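Local coordinates for protein flap endonuclease 1 (PDB 1A76) that uses divalent metal ions to cleave 5' flaps from branched DNA, and also acts as a 5'-3' exonuclease, in DNA replication and repair, at residues 17-22 with 183-188; 67-70 with 74-77; 217-222 with 256-261. One frame throughout, in Å; residues are numbered along the deposited sequence.

Contact 1: residues 17-22 with 183-188; sequences EDLKGK and RVVRNL
Leu-19 meets Val-185 and Leu-188 through aliphatic branches, with no ring face or edge among the meeting groups; the flat group that borders both segments is the indole of Trp-167, outside them, which makes cation-pi interactions with Lys-22 and with Arg-183 and is thus an aromatic group common to both. At the centre, a single methyl does the work. CD2 of Leu-19 comes within 4.1 Å of CD2 of Leu-188, and the two side chains pass each other at a slant. The same CD2 of Leu-19 lies 4.3 Å from CG1 of Val-185, so that one branch of one leucine bears on both partners. The side chain of Leu-19 is in an unusual shape, with chi1 at -118° and chi2 at 17°, well off the common leucine rotamers. Leu-188 has its CG opposite the carbonyl carbon and beside the backbone N (chi1 -77°), which carries its branches toward the loop.

Behind Leu-19 the backbone is folded tightly. A type II turn runs from Leu-19 to Lys-22, with Gly-21 at its third position, and is closed by a hydrogen bond of 3.3 Å from Lys-22 N to Leu-19 O. It belongs to the loop that leads from strand 12-13 into strand 23-27 of the N-domain, whereas Val-185 lies on strand 183-186 of the I-domain, flanked by strands 168-170 and 196-199 of the same mixed sheet. Lys-20 pairs with Asp-72, and Arg-186 with Glu-196, both in salt bridges away from the methyl contact. Since only buried methyl groups meet and no hydrogen bond crosses, the direct contact of these two segments rests on shape and hydrophobic burial rather than on directional bonds.

Contact 2: residues 67-70 with 74-77; sequences HLLE and TPIW
The helix containing Leu-68 and Leu-69 runs into the strand containing Thr-74 and Pro-75 through a connection of only three residues, which brings CA of Leu-69 to within 5.8 Å of CA of Thr-74. The main contact is made by one branch of Leu-69. Its CG stands beside the backbone N and opposite the carbonyl carbon (chi1 -77°), and from there CD2 reaches to 3.8 Å from CD of Pro-75, the two side chains crossing at about a right angle. CG of Leu-69 follows at 4.1 Å from the same CD. That CD2 also touches the backbone of Thr-74, whose CB points away from the helix. The preceding residue, Leu-68, sends its own CD2 to 4.3 Å from CB of Pro-75, so the two leucines meet different corners of the pyrrolidine ring.

Such a turn completes a beta-alpha-beta crossover: strand 23-27 leads through helices 28-38 and 56-70 to strand 74-79, its parallel neighbour in the sheet. Asp-27 and Asp-80, both probable magnesium ligands, stand at or just past the ends of these two strands. Pro-75 also packs on Val-24 and Ile-26 of the neighbouring strand, linking helix and sheet. Further out, Leu-69 touches Leu-308 of helix 298-315, and its carbonyl oxygen accepts a hydrogen bond from Lys-315 NZ.

Contact 3: residues 217-222 with 256-261; sequences IAIFMG and EYYDEI
Ile-219 on helix 211-221 reaches across to Tyr-258 and Ile-261 on helix 258-266, and its side chain can be traced atom by atom. CB points toward the other helix but stops short of contact. There the chain forks: CG2 takes the position opposite the backbone N, and CG1, beside that N (chi1 -71°), carries the contact, coming to 4.1 Å from CG2 of Ile-261. The extended chi2 of 170° then carries CD1 onward to the tip. CD1 touches the tyrosine at its rim, near the plane of the ring, 3.6 Å from CE1 of Tyr-258 and 3.7 Å from its CD1; the same methyl of Ile-219 also lies 4.1 Å from CG2 of Ile-261. It is thus lodged between the ring edge of Tyr-258 and the CG2 methyl of Ile-261.

The tyrosine has its own anchors. Its hydroxyl is hydrogen-bonded to Asp-216 OD1, also on helix 211-221, and Lys-262 makes a cation-pi interaction with its ring. Gly-222, with positive phi, is the first residue beyond helix 211-221, and the chain goes on to the metal ligand Asp-224; helix 235-244 follows, consistent with the helix-3-turn-helix region known in archaeal FEN1. The chemistry is therefore divided: the direct contact is apolar, two isoleucines and a tyrosine edge, while the bond to Asp-216 tethers the ring's far end to the helix bearing Ile-219 and so probably limits how the edge can move.

Contacts 1 and 2 form one neighbourhood, with centres 10 Å apart and contact 2 nested in the chain loop that contact 1 closes. They meet directly through a probable hydrogen bond of 3.0 Å from Thr-74 N to Lys-22 O, and both reach the same sheet. The side chains of Val-185 and Pro-75 each lie about 11 Å from that of Asp-27, a predicted magnesium ligand. Contact 3 comes later in the chain and stands apart, its centre 30 Å from that of contact 1 and 34 Å from that of contact 2. It nevertheless lies near the metal centre: the side chain of Ile-261 is about 11 Å from a bound manganese ion and about 8 Å from the side chain of Asp-224.

Contact 1: residues 17-22 with 183-188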
ATOM      1  N   GLU A  17       9.917  12.332  15.862  1.00 23.18           N
ATOM      2  CA  GLU A  17       9.372  12.897  17.093  1.00 26.01           C
ATOM      3  C   GLU A  17       8.028  13.588  16.891  1.00 24.49           C
ATOM      4  O   GLU A  17       7.107  13.412  17.687  1.00 22.80           O
ATOM      5  CB  GLU A  17      10.359  13.901  17.700  1.00 31.82           C
ATOM      6  CG  GLU A  17       9.855  14.577  18.972  1.00 37.66           C
ATOM      7  CD  GLU A  17       9.456  16.027  18.754  1.00 41.61           C
ATOM      8  OE1 GLU A  17      10.359  16.890  18.671  1.00 44.29           O
ATOM      9  OE2 GLU A  17       8.237  16.304  18.669  1.00 45.88           O
ATOM     10  N   ASP A  18       7.919  14.381  15.831  1.00 22.14           N
ATOM     11  CA  ASP A  18       6.683  15.102  15.569  1.00 20.15           C
ATOM     12  C   ASP A  18       5.581  14.177  15.053  1.00 17.23           C
ATOM     13  O   ASP A  18       4.468  14.608  14.790  1.00 17.23           O
ATOM     14  CB  ASP A  18       6.934  16.247  14.579  1.00 22.37           C
ATOM     15  CG  ASP A  18       7.737  17.393  15.198  1.00 25.20           C
ATOM     16  OD1 ASP A  18       7.927  17.398  16.431  1.00 26.20           O
ATOM     17  OD2 ASP A  18       8.182  18.288  14.452  1.00 27.53           O
ATOM     18  N   LEU A  19       5.908  12.900  14.919  1.00 16.74           N
ATOM     19  CA  LEU A  19       4.956  11.895  14.457  1.00 16.40           C
ATOM     20  C   LEU A  19       4.452  11.123  15.687  1.00 16.07           C
ATOM     21  O   LEU A  19       3.543  10.291  15.598  1.00 14.07           O
ATOM     22  CB  LEU A  19       5.672  10.941  13.501  1.00 16.81           C
ATOM     23  CG  LEU A  19       5.279  10.771  12.033  1.00 18.04           C
ATOM     24  CD1 LEU A  19       4.419  11.911  11.566  1.00 14.81           C
ATOM     25  CD2 LEU A  19       6.552  10.630  11.194  1.00 16.34           C
ATOM     26  N   LYS A  20       5.065  11.399  16.835  1.00 16.67           N
ATOM     27  CA  LYS A  20       4.702  10.730  18.082  1.00 19.86           C
ATOM     28  C   LYS A  20       3.237  10.920  18.477  1.00 18.01           C
ATOM     29  O   LYS A  20       2.699  12.026  18.407  1.00 18.56           O
ATOM     30  CB  LYS A  20       5.599  11.224  19.223  1.00 26.39           C
ATOM     31  CG  LYS A  20       5.859  10.183  20.307  1.00 31.86           C
ATOM     32  CD  LYS A  20       5.714  10.784  21.702  1.00 37.48           C
ATOM     33  CE  LYS A  20       5.082   9.802  22.694  1.00 39.24           C
ATOM     34  NZ  LYS A  20       3.607   9.995  22.839  1.00 37.60           N
ATOM     35  N   GLY A  21       2.598   9.824  18.886  1.00 16.90           N
ATOM     36  CA  GLY A  21       1.210   9.878  19.312  1.00 13.90           C
ATOM     37  C   GLY A  21       0.165   9.821  18.211  1.00 15.71           C
ATOM     38  O   GLY A  21      -1.036   9.891  18.497  1.00 16.14           O
ATOM     39  N   LYS A  22       0.597   9.695  16.958  1.00 14.56           N
ATOM     40  CA  LYS A  22      -0.344   9.653  15.845  1.00 15.12           C
ATOM     41  C   LYS A  22      -0.803   8.243  15.492  1.00 16.46           C
ATOM     42  O   LYS A  22      -0.094   7.259  15.713  1.00 15.35           O
ATOM     43  CB  LYS A  22       0.272  10.288  14.590  1.00 15.74           C
ATOM     44  CG  LYS A  22       0.548  11.803  14.668  1.00 12.96           C
ATOM     45  CD  LYS A  22      -0.627  12.588  15.257  1.00 18.85           C
ATOM     46  CE  LYS A  22      -0.562  14.063  14.848  1.00 14.33           C
ATOM     47  NZ  LYS A  22      -0.887  14.997  15.976  1.00 18.20           N
ATOM     48  N   ARG A 183      -3.653  13.297   4.471  1.00 11.45           N
ATOM     49  CA  ARG A 183      -2.220  13.270   4.703  1.00 11.63           C
ATOM     50  C   ARG A 183      -1.611  11.928   4.351  1.00  7.85           C
ATOM     51  O   ARG A 183      -2.211  10.886   4.587  1.00  7.98           O
ATOM     52  CB  ARG A 183      -1.920  13.550   6.173  1.00 14.49           C
ATOM     53  CG  ARG A 183      -1.865  15.000   6.571  1.00 15.42           C
ATOM     54  CD  ARG A 183      -1.761  15.114   8.089  1.00 18.56           C
ATOM     55  NE  ARG A 183      -2.721  16.088   8.588  1.00 21.39           N
ATOM     56  CZ  ARG A 183      -3.969  15.800   8.949  1.00 22.03           C
ATOM     57  NH1 ARG A 183      -4.420  14.556   8.888  1.00 20.07           N
ATOM     58  NH2 ARG A 183      -4.761  16.765   9.387  1.00 27.35           N
ATOM     59  N   VAL A 184      -0.399  11.975   3.809  1.00  5.83           N
ATOM     60  CA  VAL A 184       0.357  10.783   3.459  1.00  8.75           C
ATOM     61  C   VAL A 184       1.736  10.989   4.084  1.00 10.63           C
ATOM     62  O   VAL A 184       2.253  12.108   4.101  1.00 10.48           O
ATOM     63  CB  VAL A 184       0.530  10.625   1.919  1.00  8.47           C
ATOM     64  CG1 VAL A 184       1.617   9.590   1.620  1.00  7.12           C
ATOM     65  CG2 VAL A 184      -0.797  10.204   1.287  1.00  6.92           C
ATOM     66  N   VAL A 185       2.309   9.927   4.639  1.00 10.34           N
ATOM     67  CA  VAL A 185       3.648  10.030   5.210  1.00  8.18           C
ATOM     68  C   VAL A 185       4.491   8.930   4.584  1.00  9.77           C
ATOM     69  O   VAL A 185       4.150   7.752   4.679  1.00  9.12           O
ATOM     70  CB  VAL A 185       3.654   9.856   6.730  1.00 11.18           C
ATOM     71  CG1 VAL A 185       5.089  10.004   7.243  1.00 13.25           C
ATOM     72  CG2 VAL A 185       2.737  10.876   7.389  1.00 11.47           C
ATOM     73  N   ARG A 186       5.572   9.334   3.925  1.00  9.83           N
ATOM     74  CA  ARG A 186       6.482   8.411   3.261  1.00 13.33           C
ATOM     75  C   ARG A 186       7.764   8.231   4.065  1.00 12.47           C
ATOM     76  O   ARG A 186       8.030   8.989   5.005  1.00 14.31           O
ATOM     77  CB  ARG A 186       6.822   8.928   1.869  1.00 12.17           C
ATOM     78  CG  ARG A 186       5.598   9.302   1.026  1.00 11.78           C
ATOM     79  CD  ARG A 186       5.984   9.311  -0.440  1.00 16.49           C
ATOM     80  NE  ARG A 186       7.268   9.978  -0.572  1.00 19.00           N
ATOM     81  CZ  ARG A 186       8.364   9.452  -1.102  1.00 18.18           C
ATOM     82  NH1 ARG A 186       8.371   8.222  -1.579  1.00 17.59           N
ATOM     83  NH2 ARG A 186       9.474  10.171  -1.116  1.00 20.72           N
ATOM     84  N   ASN A 187       8.533   7.207   3.689  1.00 11.68           N
ATOM     85  CA  ASN A 187       9.804   6.855   4.327  1.00 14.67           C
ATOM     86  C   ASN A 187       9.778   6.408   5.774  1.00 13.96           C
ATOM     87  O   ASN A 187      10.654   6.784   6.562  1.00 16.21           O
ATOM     88  CB  ASN A 187      10.807   7.993   4.178  1.00 14.55           C
ATOM     89  CG  ASN A 187      11.030   8.352   2.739  1.00 17.30           C
ATOM     90  OD1 ASN A 187      10.994   7.484   1.874  1.00 14.87           O
ATOM     91  ND2 ASN A 187      11.243   9.628   2.468  1.00 14.88           N
ATOM     92  N   LEU A 188       8.774   5.612   6.127  1.00 16.24           N
ATOM     93  CA  LEU A 188       8.696   5.046   7.468  1.00 18.19           C
ATOM     94  C   LEU A 188       9.003   3.557   7.282  1.00 18.82           C
ATOM     95  O   LEU A 188       9.703   2.960   8.098  1.00 21.45           O
ATOM     96  CB  LEU A 188       7.302   5.234   8.091  1.00 14.31           C
ATOM     97  CG  LEU A 188       6.950   6.620   8.644  1.00 11.07           C
ATOM     98  CD1 LEU A 188       5.564   6.589   9.294  1.00  9.95           C
ATOM     99  CD2 LEU A 188       7.999   7.066   9.677  1.00 13.08           C
TER

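Contact 2: residues 67-70 with 74-77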
ATOM      1  N   HIS A  67       8.988  -0.770  15.914  1.00 15.51           N
ATOM      2  CA  HIS A  67       9.748   0.476  15.822  1.00 18.38           C
ATOM      3  C   HIS A  67       8.779   1.669  15.910  1.00 18.21           C
ATOM      4  O   HIS A  67       9.035   2.654  16.603  1.00 18.61           O
ATOM      5  CB  HIS A  67      10.529   0.473  14.494  1.00 26.39           C
ATOM      6  CG  HIS A  67      11.123   1.795  14.115  1.00 35.43           C
ATOM      7  ND1 HIS A  67      12.123   2.402  14.844  1.00 39.84           N
ATOM      8  CD2 HIS A  67      10.890   2.603  13.052  1.00 38.61           C
ATOM      9  CE1 HIS A  67      12.481   3.526  14.246  1.00 40.01           C
ATOM     10  NE2 HIS A  67      11.747   3.671  13.156  1.00 40.79           N
ATOM     11  N   LEU A  68       7.656   1.545  15.212  1.00 15.90           N
ATOM     12  CA  LEU A  68       6.613   2.567  15.186  1.00 15.67           C
ATOM     13  C   LEU A  68       5.948   2.718  16.564  1.00 18.21           C
ATOM     14  O   LEU A  68       5.762   3.832  17.061  1.00 17.82           O
ATOM     15  CB  LEU A  68       5.550   2.182  14.145  1.00 15.01           C
ATOM     16  CG  LEU A  68       5.425   2.949  12.819  1.00 13.63           C
ATOM     17  CD1 LEU A  68       6.769   3.430  12.329  1.00 16.66           C
ATOM     18  CD2 LEU A  68       4.756   2.045  11.787  1.00 12.99           C
ATOM     19  N   LEU A  69       5.601   1.592  17.182  1.00 16.75           N
ATOM     20  CA  LEU A  69       4.949   1.610  18.494  1.00 17.46           C
ATOM     21  C   LEU A  69       5.838   2.145  19.613  1.00 15.34           C
ATOM     22  O   LEU A  69       5.338   2.686  20.610  1.00 16.24           O
ATOM     23  CB  LEU A  69       4.462   0.209  18.856  1.00 15.10           C
ATOM     24  CG  LEU A  69       3.187  -0.257  18.153  1.00 16.40           C
ATOM     25  CD1 LEU A  69       2.973  -1.735  18.450  1.00 12.37           C
ATOM     26  CD2 LEU A  69       1.990   0.579  18.619  1.00 12.63           C
ATOM     27  N   GLU A  70       7.147   1.986  19.466  1.00 18.55           N
ATOM     28  CA  GLU A  70       8.078   2.481  20.467  1.00 23.97           C
ATOM     29  C   GLU A  70       8.040   4.008  20.459  1.00 25.91           C
ATOM     30  O   GLU A  70       8.421   4.656  21.437  1.00 27.12           O
ATOM     31  CB  GLU A  70       9.495   2.005  20.157  1.00 29.56           C
ATOM     32  CG  GLU A  70       9.845   0.647  20.752  1.00 38.53           C
ATOM     33  CD  GLU A  70      11.203   0.139  20.296  1.00 43.11           C
ATOM     34  OE1 GLU A  70      11.531   0.299  19.099  1.00 46.05           O
ATOM     35  OE2 GLU A  70      11.941  -0.420  21.137  1.00 45.83           O
ATOM     36  N   THR A  74       0.624   4.489  16.555  1.00 15.96           N
ATOM     37  CA  THR A  74      -0.255   3.324  16.539  1.00 17.15           C
ATOM     38  C   THR A  74      -0.720   3.032  15.120  1.00 15.72           C
ATOM     39  O   THR A  74      -1.505   3.791  14.541  1.00 15.15           O
ATOM     40  CB  THR A  74      -1.476   3.557  17.440  1.00 17.71           C
ATOM     41  OG1 THR A  74      -1.039   3.669  18.796  1.00 23.13           O
ATOM     42  CG2 THR A  74      -2.455   2.412  17.324  1.00 22.25           C
ATOM     43  N   PRO A  75      -0.229   1.929  14.533  1.00 13.92           N
ATOM     44  CA  PRO A  75      -0.627   1.590  13.173  1.00 14.06           C
ATOM     45  C   PRO A  75      -1.734   0.547  13.054  1.00 15.81           C
ATOM     46  O   PRO A  75      -1.954  -0.290  13.944  1.00 15.63           O
ATOM     47  CB  PRO A  75       0.673   1.078  12.566  1.00 16.09           C
ATOM     48  CG  PRO A  75       1.347   0.359  13.752  1.00 17.20           C
ATOM     49  CD  PRO A  75       0.771   0.966  15.036  1.00 11.83           C
ATOM     50  N   ILE A  76      -2.447   0.629  11.942  1.00 13.22           N
ATOM     51  CA  ILE A  76      -3.474  -0.335  11.624  1.00 14.39           C
ATOM     52  C   ILE A  76      -3.092  -0.703  10.193  1.00 16.04           C
ATOM     53  O   ILE A  76      -2.928   0.174   9.340  1.00 14.95           O
ATOM     54  CB  ILE A  76      -4.906   0.264  11.692  1.00 14.43           C
ATOM     55  CG1 ILE A  76      -5.912  -0.794  11.235  1.00 10.93           C
ATOM     56  CG2 ILE A  76      -5.001   1.534  10.848  1.00 15.65           C
ATOM     57  CD1 ILE A  76      -7.215  -0.799  12.012  1.00 13.95           C
ATOM     58  N   TRP A  77      -2.912  -1.997   9.947  1.00 14.70           N
ATOM     59  CA  TRP A  77      -2.519  -2.474   8.633  1.00 12.27           C
ATOM     60  C   TRP A  77      -3.719  -2.670   7.712  1.00 12.07           C
ATOM     61  O   TRP A  77      -4.742  -3.237   8.102  1.00 12.79           O
ATOM     62  CB  TRP A  77      -1.737  -3.787   8.777  1.00 11.34           C
ATOM     63  CG  TRP A  77      -0.341  -3.577   9.269  1.00 10.60           C
ATOM     64  CD1 TRP A  77       0.041  -3.208  10.532  1.00  9.07           C
ATOM     65  CD2 TRP A  77       0.864  -3.691   8.503  1.00  8.52           C
ATOM     66  NE1 TRP A  77       1.406  -3.087  10.592  1.00 10.46           N
ATOM     67  CE2 TRP A  77       1.937  -3.378   9.364  1.00  8.62           C
ATOM     68  CE3 TRP A  77       1.141  -4.029   7.168  1.00  4.77           C
ATOM     69  CZ2 TRP A  77       3.274  -3.392   8.936  1.00  9.26           C
ATOM     70  CZ3 TRP A  77       2.464  -4.039   6.742  1.00  7.38           C
ATOM     71  CH2 TRP A  77       3.516  -3.725   7.625  1.00  8.91           C
TER

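Contact 3: residues 217-222 with 256-261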
ATOM      1  N   ILE A 217      -4.515  15.357 -13.720  1.00  6.43           N
ATOM      2  CA  ILE A 217      -3.070  15.399 -13.934  1.00 10.29           C
ATOM      3  C   ILE A 217      -2.555  13.958 -13.837  1.00 11.78           C
ATOM      4  O   ILE A 217      -1.769  13.512 -14.673  1.00 11.05           O
ATOM      5  CB  ILE A 217      -2.350  16.268 -12.860  1.00 10.81           C
ATOM      6  CG1 ILE A 217      -2.681  17.745 -13.071  1.00 16.94           C
ATOM      7  CG2 ILE A 217      -0.837  16.073 -12.952  1.00  8.69           C
ATOM      8  CD1 ILE A 217      -2.390  18.612 -11.861  1.00 16.67           C
ATOM      9  N   ALA A 218      -3.031  13.229 -12.829  1.00 13.80           N
ATOM     10  CA  ALA A 218      -2.643  11.840 -12.632  1.00 12.10           C
ATOM     11  C   ALA A 218      -3.009  10.993 -13.844  1.00 11.24           C
ATOM     12  O   ALA A 218      -2.213  10.166 -14.311  1.00 10.95           O
ATOM     13  CB  ALA A 218      -3.322  11.280 -11.385  1.00 12.34           C
ATOM     14  N   ILE A 219      -4.224  11.184 -14.352  1.00 14.02           N
ATOM     15  CA  ILE A 219      -4.666  10.420 -15.505  1.00 14.22           C
ATOM     16  C   ILE A 219      -3.765  10.713 -16.709  1.00 15.90           C
ATOM     17  O   ILE A 219      -3.371   9.785 -17.413  1.00 15.66           O
ATOM     18  CB  ILE A 219      -6.156  10.704 -15.816  1.00 16.73           C
ATOM     19  CG1 ILE A 219      -7.029  10.069 -14.714  1.00 16.27           C
ATOM     20  CG2 ILE A 219      -6.547  10.115 -17.162  1.00 16.93           C
ATOM     21  CD1 ILE A 219      -8.500  10.472 -14.758  1.00 14.60           C
ATOM     22  N   PHE A 220      -3.426  11.985 -16.932  1.00 14.57           N
ATOM     23  CA  PHE A 220      -2.534  12.377 -18.038  1.00 13.57           C
ATOM     24  C   PHE A 220      -1.196  11.667 -17.917  1.00 13.77           C
ATOM     25  O   PHE A 220      -0.651  11.150 -18.895  1.00 13.09           O
ATOM     26  CB  PHE A 220      -2.228  13.883 -18.008  1.00 12.99           C
ATOM     27  CG  PHE A 220      -3.189  14.727 -18.798  1.00 16.53           C
ATOM     28  CD1 PHE A 220      -3.250  14.628 -20.185  1.00 17.98           C
ATOM     29  CD2 PHE A 220      -4.005  15.652 -18.156  1.00 12.99           C
ATOM     30  CE1 PHE A 220      -4.107  15.441 -20.920  1.00 14.59           C
ATOM     31  CE2 PHE A 220      -4.862  16.467 -18.879  1.00 15.11           C
ATOM     32  CZ  PHE A 220      -4.912  16.360 -20.270  1.00 14.68           C
ATOM     33  N   MET A 221      -0.644  11.677 -16.712  1.00 12.01           N
ATOM     34  CA  MET A 221       0.656  11.065 -16.488  1.00 13.97           C
ATOM     35  C   MET A 221       0.549   9.559 -16.591  1.00 13.65           C
ATOM     36  O   MET A 221       1.490   8.899 -17.024  1.00 16.93           O
ATOM     37  CB  MET A 221       1.196  11.479 -15.120  1.00 15.01           C
ATOM     38  CG  MET A 221       1.529  12.975 -15.038  1.00 14.13           C
ATOM     39  SD  MET A 221       1.917  13.527 -13.367  1.00 18.28           S
ATOM     40  CE  MET A 221       3.453  12.695 -13.061  1.00 17.33           C
ATOM     41  N   GLY A 222      -0.607   9.030 -16.207  1.00 14.04           N
ATOM     42  CA  GLY A 222      -0.840   7.597 -16.271  1.00 15.03           C
ATOM     43  C   GLY A 222      -1.030   6.973 -14.903  1.00 14.92           C
ATOM     44  O   GLY A 222      -0.154   7.087 -14.033  1.00 14.02           O
ATOM     45  N   GLU A 256     -10.113   6.321 -23.027  1.00 11.56           N
ATOM     46  CA  GLU A 256     -11.363   5.560 -23.000  1.00 15.84           C
ATOM     47  C   GLU A 256     -11.633   5.224 -21.541  1.00 18.80           C
ATOM     48  O   GLU A 256     -10.704   4.950 -20.798  1.00 21.27           O
ATOM     49  CB  GLU A 256     -11.217   4.262 -23.796  1.00 13.17           C
ATOM     50  CG  GLU A 256     -12.538   3.556 -24.093  1.00 11.19           C
ATOM     51  CD  GLU A 256     -12.376   2.409 -25.078  1.00 11.37           C
ATOM     52  OE1 GLU A 256     -11.262   1.856 -25.160  1.00  9.17           O
ATOM     53  OE2 GLU A 256     -13.364   2.058 -25.766  1.00 13.68           O
ATOM     54  N   TYR A 257     -12.889   5.232 -21.125  1.00 20.69           N
ATOM     55  CA  TYR A 257     -13.222   4.919 -19.725  1.00 21.53           C
ATOM     56  C   TYR A 257     -12.671   5.946 -18.737  1.00 20.45           C
ATOM     57  O   TYR A 257     -12.419   5.640 -17.567  1.00 19.64           O
ATOM     58  CB  TYR A 257     -12.733   3.515 -19.335  1.00 18.92           C
ATOM     59  CG  TYR A 257     -13.184   2.427 -20.287  1.00 17.98           C
ATOM     60  CD1 TYR A 257     -14.534   2.264 -20.606  1.00 16.54           C
ATOM     61  CD2 TYR A 257     -12.253   1.591 -20.908  1.00 20.97           C
ATOM     62  CE1 TYR A 257     -14.949   1.288 -21.531  1.00 19.00           C
ATOM     63  CE2 TYR A 257     -12.653   0.620 -21.832  1.00 20.49           C
ATOM     64  CZ  TYR A 257     -14.000   0.475 -22.139  1.00 22.02           C
ATOM     65  OH  TYR A 257     -14.398  -0.483 -23.055  1.00 25.36           O
ATOM     66  N   TYR A 258     -12.499   7.171 -19.226  1.00 20.94           N
ATOM     67  CA  TYR A 258     -12.025   8.281 -18.406  1.00 18.52           C
ATOM     68  C   TYR A 258     -12.954   8.458 -17.206  1.00 18.40           C
ATOM     69  O   TYR A 258     -12.489   8.636 -16.079  1.00 16.95           O
ATOM     70  CB  TYR A 258     -11.993   9.563 -19.252  1.00 16.88           C
ATOM     71  CG  TYR A 258     -11.916  10.867 -18.489  1.00 18.29           C
ATOM     72  CD1 TYR A 258     -11.005  11.043 -17.445  1.00 15.16           C
ATOM     73  CD2 TYR A 258     -12.723  11.943 -18.848  1.00 16.52           C
ATOM     74  CE1 TYR A 258     -10.901  12.254 -16.788  1.00 11.62           C
ATOM     75  CE2 TYR A 258     -12.628  13.161 -18.197  1.00 16.37           C
ATOM     76  CZ  TYR A 258     -11.715  13.312 -17.170  1.00 12.93           C
ATOM     77  OH  TYR A 258     -11.611  14.527 -16.544  1.00  8.17           O
ATOM     78  N   ASP A 259     -14.263   8.382 -17.449  1.00 19.05           N
ATOM     79  CA  ASP A 259     -15.267   8.542 -16.389  1.00 20.78           C
ATOM     80  C   ASP A 259     -15.218   7.402 -15.391  1.00 22.84           C
ATOM     81  O   ASP A 259     -15.485   7.586 -14.202  1.00 25.15           O
ATOM     82  CB  ASP A 259     -16.672   8.602 -16.980  1.00 22.42           C
ATOM     83  CG  ASP A 259     -16.957   9.908 -17.694  1.00 26.67           C
ATOM     84  OD1 ASP A 259     -16.349  10.935 -17.328  1.00 27.63           O
ATOM     85  OD2 ASP A 259     -17.802   9.905 -18.618  1.00 32.41           O
ATOM     86  N   GLU A 260     -14.888   6.215 -15.883  1.00 19.65           N
ATOM     87  CA  GLU A 260     -14.802   5.038 -15.042  1.00 19.82           C
ATOM     88  C   GLU A 260     -13.602   5.149 -14.099  1.00 19.08           C
ATOM     89  O   GLU A 260     -13.700   4.821 -12.918  1.00 17.60           O
ATOM     90  CB  GLU A 260     -14.671   3.786 -15.921  1.00 21.37           C
ATOM     91  CG  GLU A 260     -15.971   3.350 -16.614  1.00 24.42           C
ATOM     92  CD  GLU A 260     -16.513   4.368 -17.623  1.00 28.46           C
ATOM     93  OE1 GLU A 260     -15.725   5.028 -18.343  1.00 25.30           O
ATOM     94  OE2 GLU A 260     -17.755   4.502 -17.696  1.00 26.65           O
ATOM     95  N   ILE A 261     -12.473   5.616 -14.628  1.00 16.86           N
ATOM     96  CA  ILE A 261     -11.256   5.762 -13.838  1.00 15.99           C
ATOM     97  C   ILE A 261     -11.497   6.770 -12.715  1.00 16.25           C
ATOM     98  O   ILE A 261     -11.112   6.535 -11.564  1.00 14.72           O
ATOM     99  CB  ILE A 261     -10.067   6.242 -14.721  1.00 15.59           C
ATOM    100  CG1 ILE A 261      -9.740   5.183 -15.774  1.00 15.96           C
ATOM    101  CG2 ILE A 261      -8.831   6.508 -13.860  1.00 16.84           C
ATOM    102  CD1 ILE A 261      -8.948   5.727 -16.944  1.00 14.37           C
TER